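Local coordinates for transcription initiation factor IIB (Methanocaldococcus vulcanius, PDB 5O9I), which carries a mini-intein of the HINT fold that probably excises itself by protein splicing, at residues 55-67 / 174-186. Residues are numbered along the deposited sequence; the frame is centred on the assembly and turned at random.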
ATOM      1  N   VAL A  55       0.985   9.803  -5.216  1.00 71.81           N
ATOM      2  CA  VAL A  55       1.631   8.764  -4.486  1.00 65.16           C
ATOM      3  C   VAL A  55       2.666   8.109  -5.379  1.00 60.35           C
ATOM      4  O   VAL A  55       2.584   8.202  -6.584  1.00 59.42           O
ATOM      5  CB  VAL A  55       0.498   7.846  -3.991  1.00 67.08           C
ATOM      6  CG1 VAL A  55       0.422   6.505  -4.659  1.00 65.75           C
ATOM      7  CG2 VAL A  55       0.507   7.782  -2.479  1.00 69.87           C
ATOM      8  N   ILE A  56       3.631   7.454  -4.779  1.00 55.67           N
ATOM      9  CA  ILE A  56       4.639   6.729  -5.540  1.00 54.06           C
ATOM     10  C   ILE A  56       4.161   5.327  -5.953  1.00 50.15           C
ATOM     11  O   ILE A  56       3.742   4.518  -5.112  1.00 46.16           O
ATOM     12  CB  ILE A  56       5.965   6.608  -4.719  1.00 55.15           C
ATOM     13  CG1 ILE A  56       6.493   7.997  -4.355  1.00 57.34           C
ATOM     14  CG2 ILE A  56       7.060   5.973  -5.525  1.00 52.84           C
ATOM     15  CD1 ILE A  56       7.271   7.953  -3.067  1.00 58.09           C
ATOM     16  N   ALA A  57       4.242   5.085  -7.273  1.00 49.71           N
ATOM     17  CA  ALA A  57       3.811   3.835  -7.901  1.00 48.71           C
ATOM     18  C   ALA A  57       4.795   3.464  -8.935  1.00 47.45           C
ATOM     19  O   ALA A  57       5.450   4.317  -9.479  1.00 47.10           O
ATOM     20  CB  ALA A  57       2.496   4.019  -8.563  1.00 49.99           C
ATOM     21  N   PHE A  58       4.920   2.177  -9.212  1.00 47.00           N
ATOM     22  CA  PHE A  58       5.819   1.767 -10.256  1.00 45.76           C
ATOM     23  C   PHE A  58       5.131   1.711 -11.578  1.00 46.41           C
ATOM     24  O   PHE A  58       3.962   1.376 -11.655  1.00 48.14           O
ATOM     25  CB  PHE A  58       6.452   0.451  -9.924  1.00 45.27           C
ATOM     26  CG  PHE A  58       5.547  -0.747 -10.068  1.00 46.08           C
ATOM     27  CD1 PHE A  58       5.307  -1.338 -11.346  1.00 47.32           C
ATOM     28  CD2 PHE A  58       5.052  -1.371  -8.971  1.00 45.44           C
ATOM     29  CE1 PHE A  58       4.512  -2.449 -11.487  1.00 47.32           C
ATOM     30  CE2 PHE A  58       4.338  -2.529  -9.092  1.00 47.16           C
ATOM     31  CZ  PHE A  58       4.021  -3.039 -10.365  1.00 47.84           C
ATOM     32  N   ASP A  59       5.909   1.967 -12.612  1.00 47.42           N
ATOM     33  CA  ASP A  59       5.477   2.075 -13.968  1.00 48.21           C
ATOM     34  C   ASP A  59       5.792   0.761 -14.673  1.00 51.08           C
ATOM     35  O   ASP A  59       6.267  -0.198 -14.074  1.00 50.72           O
ATOM     36  CB  ASP A  59       6.097   3.328 -14.624  1.00 48.80           C
ATOM     37  CG  ASP A  59       7.622   3.232 -14.896  1.00 50.59           C
ATOM     38  OD1 ASP A  59       8.221   2.133 -14.814  1.00 50.59           O
ATOM     39  OD2 ASP A  59       8.285   4.228 -15.306  1.00 51.39           O
ATOM     40  N   SER A  60       5.538   0.700 -15.971  1.00 55.75           N
ATOM     41  CA  SER A  60       5.670  -0.537 -16.712  1.00 58.69           C
ATOM     42  C   SER A  60       7.132  -1.009 -16.906  1.00 58.90           C
ATOM     43  O   SER A  60       7.364  -2.206 -17.153  1.00 57.28           O
ATOM     44  CB  SER A  60       4.999  -0.359 -18.064  1.00 62.72           C
ATOM     45  OG  SER A  60       5.689   0.608 -18.823  1.00 64.96           O
ATOM     46  N   ASN A  61       8.089  -0.082 -16.793  1.00 58.27           N
ATOM     47  CA  ASN A  61       9.509  -0.421 -16.562  1.00 57.91           C
ATOM     48  C   ASN A  61       9.938  -0.753 -15.136  1.00 55.91           C
ATOM     49  O   ASN A  61      11.124  -0.982 -14.899  1.00 55.07           O
ATOM     50  CB  ASN A  61      10.372   0.710 -17.055  1.00 59.74           C
ATOM     51  CG  ASN A  61      10.242   0.886 -18.524  1.00 62.76           C
ATOM     52  OD1 ASN A  61      10.264  -0.094 -19.257  1.00 68.65           O
ATOM     53  ND2 ASN A  61      10.120   2.098 -18.967  1.00 64.82           N
ATOM     54  N   TYR A  62       8.986  -0.855 -14.217  1.00 53.25           N
ATOM     55  CA  TYR A  62       9.272  -1.172 -12.828  1.00 53.55           C
ATOM     56  C   TYR A  62      10.041  -0.065 -12.097  1.00 51.05           C
ATOM     57  O   TYR A  62      10.760  -0.353 -11.139  1.00 49.53           O
ATOM     58  CB  TYR A  62       9.989  -2.534 -12.681  1.00 55.41           C
ATOM     59  CG  TYR A  62       9.255  -3.800 -13.013  1.00 57.81           C
ATOM     60  CD1 TYR A  62       7.851  -3.828 -13.232  1.00 59.41           C
ATOM     61  CD2 TYR A  62       9.974  -5.003 -13.109  1.00 59.60           C
ATOM     62  CE1 TYR A  62       7.207  -5.029 -13.550  1.00 60.45           C
ATOM     63  CE2 TYR A  62       9.334  -6.206 -13.435  1.00 61.33           C
ATOM     64  CZ  TYR A  62       7.970  -6.203 -13.678  1.00 63.09           C
ATOM     65  OH  TYR A  62       7.384  -7.399 -13.955  1.00 69.17           O
ATOM     66  N   LYS A  63       9.837   1.179 -12.533  1.00 50.82           N
ATOM     67  CA  LYS A  63      10.439   2.338 -11.940  1.00 52.41           C
ATOM     68  C   LYS A  63       9.393   3.191 -11.256  1.00 52.32           C
ATOM     69  O   LYS A  63       8.315   3.374 -11.785  1.00 52.59           O
ATOM     70  CB  LYS A  63      11.073   3.173 -13.018  1.00 57.37           C
ATOM     71  CG  LYS A  63      12.161   2.470 -13.824  1.00 62.42           C
ATOM     72  CD  LYS A  63      13.435   2.191 -13.030  1.00 67.47           C
ATOM     73  CE  LYS A  63      13.985   3.483 -12.379  1.00 71.23           C
ATOM     74  NZ  LYS A  63      15.247   3.239 -11.623  1.00 72.10           N
ATOM     75  N   PHE A  64       9.744   3.757 -10.109  1.00 50.72           N
ATOM     76  CA  PHE A  64       8.900   4.614  -9.357  1.00 51.12           C
ATOM     77  C   PHE A  64       8.746   6.003  -9.949  1.00 53.29           C
ATOM     78  O   PHE A  64       9.634   6.540 -10.650  1.00 52.69           O
ATOM     79  CB  PHE A  64       9.378   4.733  -7.916  1.00 51.64           C
ATOM     80  CG  PHE A  64       9.282   3.459  -7.134  1.00 49.87           C
ATOM     81  CD1 PHE A  64       8.171   2.660  -7.193  1.00 49.51           C
ATOM     82  CD2 PHE A  64      10.318   3.077  -6.335  1.00 49.93           C
ATOM     83  CE1 PHE A  64       8.091   1.478  -6.502  1.00 49.86           C
ATOM     84  CE2 PHE A  64      10.259   1.892  -5.581  1.00 50.60           C
ATOM     85  CZ  PHE A  64       9.142   1.086  -5.685  1.00 50.73           C
ATOM     86  N   LYS A  65       7.519   6.479  -9.793  1.00 55.48           N
ATOM     87  CA  LYS A  65       7.172   7.871 -10.099  1.00 58.02           C
ATOM     88  C   LYS A  65       5.884   8.290  -9.370  1.00 56.19           C
ATOM     89  O   LYS A  65       5.057   7.455  -8.942  1.00 54.75           O
ATOM     90  CB  LYS A  65       7.118   8.138 -11.605  1.00 62.51           C
ATOM     91  CG  LYS A  65       5.867   7.742 -12.356  1.00 66.73           C
ATOM     92  CD  LYS A  65       5.963   8.398 -13.755  1.00 71.82           C
ATOM     93  CE  LYS A  65       4.766   8.130 -14.678  1.00 75.51           C
ATOM     94  NZ  LYS A  65       4.777   6.848 -15.490  1.00 74.77           N
ATOM     95  N   PHE A  66       5.793   9.582  -9.124  1.00 56.26           N
ATOM     96  CA  PHE A  66       4.645  10.129  -8.394  1.00 57.20           C
ATOM     97  C   PHE A  66       3.495  10.107  -9.355  1.00 58.10           C
ATOM     98  O   PHE A  66       3.685  10.451 -10.503  1.00 57.35           O
ATOM     99  CB  PHE A  66       4.907  11.538  -7.869  1.00 56.60           C
ATOM    100  CG  PHE A  66       5.549  11.545  -6.519  1.00 54.74           C
ATOM    101  CD1 PHE A  66       4.787  11.404  -5.417  1.00 54.25           C
ATOM    102  CD2 PHE A  66       6.953  11.652  -6.354  1.00 54.14           C
ATOM    103  CE1 PHE A  66       5.342  11.368  -4.157  1.00 53.90           C
ATOM    104  CE2 PHE A  66       7.514  11.652  -5.101  1.00 52.48           C
ATOM    105  CZ  PHE A  66       6.710  11.521  -4.014  1.00 52.64           C
ATOM    106  N   MET A  67       2.350   9.623  -8.895  1.00 60.02           N
ATOM    107  CA  MET A  67       1.149   9.509  -9.714  1.00 63.14           C
ATOM    108  C   MET A  67      -0.122   9.916  -8.957  1.00 64.83           C
ATOM    109  O   MET A  67      -0.278   9.607  -7.746  1.00 60.81           O
ATOM    110  CB  MET A  67       0.967   8.069 -10.087  1.00 63.99           C
ATOM    111  CG  MET A  67       2.107   7.501 -10.868  1.00 65.29           C
ATOM    112  SD  MET A  67       1.582   7.798 -12.523  1.00 75.29           S
ATOM    113  CE  MET A  67       1.815   6.103 -13.026  1.00 78.25           C
ATOM    114  N   ASP A 174      -7.585   2.568   1.892  1.00 87.42           N
ATOM    115  CA  ASP A 174      -7.022   2.326   0.578  1.00 87.68           C
ATOM    116  C   ASP A 174      -7.032   3.519  -0.339  1.00 86.02           C
ATOM    117  O   ASP A 174      -7.647   4.538  -0.011  1.00 84.10           O
ATOM    118  CB  ASP A 174      -7.672   1.133  -0.136  1.00 91.79           C
ATOM    119  CG  ASP A 174      -6.596   0.207  -0.742  1.00 92.85           C
ATOM    120  OD1 ASP A 174      -5.898   0.599  -1.716  1.00 91.56           O
ATOM    121  OD2 ASP A 174      -6.352  -0.857  -0.110  1.00 96.73           O
ATOM    122  N   LEU A 175      -6.275   3.393  -1.445  1.00 81.68           N
ATOM    123  CA  LEU A 175      -6.143   4.414  -2.470  1.00 83.29           C
ATOM    124  C   LEU A 175      -6.424   3.774  -3.823  1.00 82.11           C
ATOM    125  O   LEU A 175      -6.051   2.632  -4.076  1.00 83.82           O
ATOM    126  CB  LEU A 175      -4.701   4.936  -2.533  1.00 82.95           C
ATOM    127  CG  LEU A 175      -4.010   5.459  -1.270  1.00 85.72           C
ATOM    128  CD1 LEU A 175      -2.528   5.661  -1.519  1.00 87.69           C
ATOM    129  CD2 LEU A 175      -4.602   6.761  -0.792  1.00 88.68           C
ATOM    130  N   THR A 176      -6.989   4.557  -4.722  1.00 81.62           N
ATOM    131  CA  THR A 176      -7.077   4.206  -6.102  1.00 79.35           C
ATOM    132  C   THR A 176      -6.072   5.067  -6.841  1.00 76.71           C
ATOM    133  O   THR A 176      -6.081   6.305  -6.699  1.00 75.44           O
ATOM    134  CB  THR A 176      -8.504   4.453  -6.590  1.00 82.28           C
ATOM    135  OG1 THR A 176      -9.368   3.588  -5.843  1.00 83.56           O
ATOM    136  CG2 THR A 176      -8.660   4.148  -8.059  1.00 81.16           C
ATOM    137  N   VAL A 177      -5.243   4.409  -7.657  1.00 73.49           N
ATOM    138  CA  VAL A 177      -4.194   5.077  -8.406  1.00 73.68           C
ATOM    139  C   VAL A 177      -4.378   4.701  -9.894  1.00 75.72           C
ATOM    140  O   VAL A 177      -4.010   3.622 -10.337  1.00 74.59           O
ATOM    141  CB  VAL A 177      -2.800   4.657  -7.905  1.00 70.75           C
ATOM    142  CG1 VAL A 177      -1.729   5.480  -8.575  1.00 69.96           C
ATOM    143  CG2 VAL A 177      -2.668   4.849  -6.405  1.00 71.33           C
ATOM    144  N   PRO A 178      -4.958   5.598 -10.676  1.00 78.22           N
ATOM    145  CA  PRO A 178      -5.100   5.333 -12.083  1.00 79.09           C
ATOM    146  C   PRO A 178      -3.804   5.068 -12.811  1.00 78.02           C
ATOM    147  O   PRO A 178      -2.768   5.577 -12.409  1.00 79.49           O
ATOM    148  CB  PRO A 178      -5.720   6.634 -12.625  1.00 81.54           C
ATOM    149  CG  PRO A 178      -6.141   7.447 -11.478  1.00 82.98           C
ATOM    150  CD  PRO A 178      -5.823   6.686 -10.236  1.00 82.29           C
ATOM    151  N   ASN A 179      -3.875   4.295 -13.888  1.00 79.07           N
ATOM    152  CA  ASN A 179      -2.705   4.037 -14.758  1.00 78.58           C
ATOM    153  C   ASN A 179      -1.586   3.281 -14.085  1.00 73.34           C
ATOM    154  O   ASN A 179      -0.502   3.337 -14.557  1.00 81.09           O
ATOM    155  CB  ASN A 179      -2.102   5.357 -15.357  1.00 83.31           C
ATOM    156  CG  ASN A 179      -3.126   6.184 -16.156  1.00 88.85           C
ATOM    157  OD1 ASN A 179      -3.733   5.665 -17.091  1.00 88.73           O
ATOM    158  ND2 ASN A 179      -3.260   7.493 -15.847  1.00 90.70           N
ATOM    159  N   ALA A 180      -1.831   2.548 -13.018  1.00 71.18           N
ATOM    160  CA  ALA A 180      -0.758   1.910 -12.251  1.00 65.20           C
ATOM    161  C   ALA A 180      -1.279   0.823 -11.350  1.00 64.04           C
ATOM    162  O   ALA A 180      -0.661  -0.230 -11.223  1.00 62.23           O
ATOM    163  CB  ALA A 180      -0.037   2.946 -11.440  1.00 64.95           C
ATOM    164  N   GLU A 181      -2.352   1.106 -10.639  1.00 64.66           N
ATOM    165  CA  GLU A 181      -2.963   0.101  -9.764  1.00 67.30           C
ATOM    166  C   GLU A 181      -2.034  -0.430  -8.679  1.00 64.62           C
ATOM    167  O   GLU A 181      -2.264  -1.517  -8.116  1.00 66.96           O
ATOM    168  CB  GLU A 181      -3.543  -1.071 -10.581  1.00 70.86           C
ATOM    169  CG  GLU A 181      -4.882  -0.776 -11.245  1.00 75.41           C
ATOM    170  CD  GLU A 181      -4.819   0.229 -12.390  1.00 78.17           C
ATOM    171  OE1 GLU A 181      -5.784   1.057 -12.452  1.00 82.16           O
ATOM    172  OE2 GLU A 181      -3.844   0.179 -13.213  1.00 76.61           O
ATOM    173  N   ASN A 182      -0.992   0.335  -8.360  1.00 60.22           N
ATOM    174  CA  ASN A 182      -0.143   0.017  -7.231  1.00 56.27           C
ATOM    175  C   ASN A 182       0.292   1.286  -6.503  1.00 54.76           C
ATOM    176  O   ASN A 182       0.105   2.403  -6.969  1.00 56.49           O
ATOM    177  CB  ASN A 182       1.077  -0.792  -7.718  1.00 53.03           C
ATOM    178  CG  ASN A 182       2.068   0.070  -8.456  1.00 50.48           C
ATOM    179  OD1 ASN A 182       2.819   0.835  -7.835  1.00 49.27           O
ATOM    180  ND2 ASN A 182       2.074  -0.015  -9.787  1.00 49.50           N
ATOM    181  N   PHE A 183       0.894   1.086  -5.344  1.00 52.64           N
ATOM    182  CA  PHE A 183       1.580   2.144  -4.639  1.00 51.50           C
ATOM    183  C   PHE A 183       2.313   1.557  -3.466  1.00 49.58           C
ATOM    184  O   PHE A 183       2.107   0.433  -3.082  1.00 48.72           O
ATOM    185  CB  PHE A 183       0.626   3.168  -4.122  1.00 53.45           C
ATOM    186  CG  PHE A 183      -0.263   2.643  -3.023  1.00 56.20           C
ATOM    187  CD1 PHE A 183      -1.408   1.913  -3.330  1.00 57.79           C
ATOM    188  CD2 PHE A 183       0.024   2.895  -1.691  1.00 57.40           C
ATOM    189  CE1 PHE A 183      -2.250   1.417  -2.340  1.00 59.85           C
ATOM    190  CE2 PHE A 183      -0.808   2.402  -0.683  1.00 60.49           C
ATOM    191  CZ  PHE A 183      -1.954   1.654  -1.009  1.00 60.81           C
ATOM    192  N   ILE A 184       3.157   2.347  -2.875  1.00 49.03           N
ATOM    193  CA  ILE A 184       3.938   1.809  -1.789  1.00 50.34           C
ATOM    194  C   ILE A 184       3.560   2.470  -0.527  1.00 52.38           C
ATOM    195  O   ILE A 184       3.114   3.617  -0.503  1.00 51.40           O
ATOM    196  CB  ILE A 184       5.436   1.957  -2.041  1.00 48.70           C
ATOM    197  CG1 ILE A 184       5.838   3.411  -1.885  1.00 47.64           C
ATOM    198  CG2 ILE A 184       5.762   1.429  -3.455  1.00 47.62           C
ATOM    199  CD1 ILE A 184       7.163   3.710  -2.386  1.00 47.02           C
ATOM    200  N   ALA A 185       3.771   1.723   0.527  1.00 55.03           N
ATOM    201  CA  ALA A 185       3.455   2.211   1.857  1.00 59.26           C
ATOM    202  C   ALA A 185       4.268   1.394   2.857  1.00 60.06           C
ATOM    203  O   ALA A 185       4.780   0.324   2.512  1.00 60.87           O
ATOM    204  CB  ALA A 185       1.962   2.065   2.110  1.00 61.66           C
ATOM    205  N   GLY A 186       4.399   1.915   4.074  1.00 60.91           N
ATOM    206  CA  GLY A 186       5.145   1.210   5.130  1.00 60.93           C
ATOM    207  C   GLY A 186       6.540   1.787   5.195  1.00 59.42           C
ATOM    208  O   GLY A 186       7.013   2.368   4.233  1.00 55.52           O
TER
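The side-chain amide of Asn182 lies flat over one face of the Phe58 ring, the two planes only 13° apart. Its ND2 sits 3.3 Å above the ring plane and over its centre. Phe100 and Phe154 also meet the Phe58 ring edge-to-face. Asparagine suits this place because the same amide also pairs with the backbone of Phe58: Phe58 N donates to Asn182 OD1 (2.8 Å). In return Asn182 ND2 donates to Phe58 O in a nearly straight bond (3.0 Å), each acceptor being met on a lone pair in its carbonyl plane. With CG set between backbone N and carbonyl carbon (chi1 74°), Asn182 sends its amide across to strand 55-58; the two bonds fix its rotation, and a weak third one runs from ND2 to Ala180 O. The Phe183 ring receives Leu175 CD1 over one face, toward the rim, while the edge of the Phe64 ring abuts the backbone of its own hairpin, at Ala57 C and Phe58 N. Both segments belong to the intein splicing domain, with the all-beta HINT fold, built largely of antiparallel strands. Here the hairpin of strands 53-58 and 64-68 meets the strand 182-185, whose axis makes 122° with that of 55-58, and a backbone bond, Ile184 N to Ile56 O, joins them. Aliphatic side chains fill the rest: Val55 CG1 is pressed to Phe183 CB at 3.4 Å, with Val177 CG2 lying across it, and Val55 CG2 meets Leu175 CD1 tip to tip. Val177 CG1 meets Met67 CB. Small methyls suit Ala57 and Ala180, whose CB atoms meet at 4.0 Å, probably because Ala57 CA lies close to Phe183 CA. Flexible Met67 bends its chain to bring CE against Ala180 CB, and Ile184 sets CD1 against Ile56 and CG2 obliquely against the Phe64 ring.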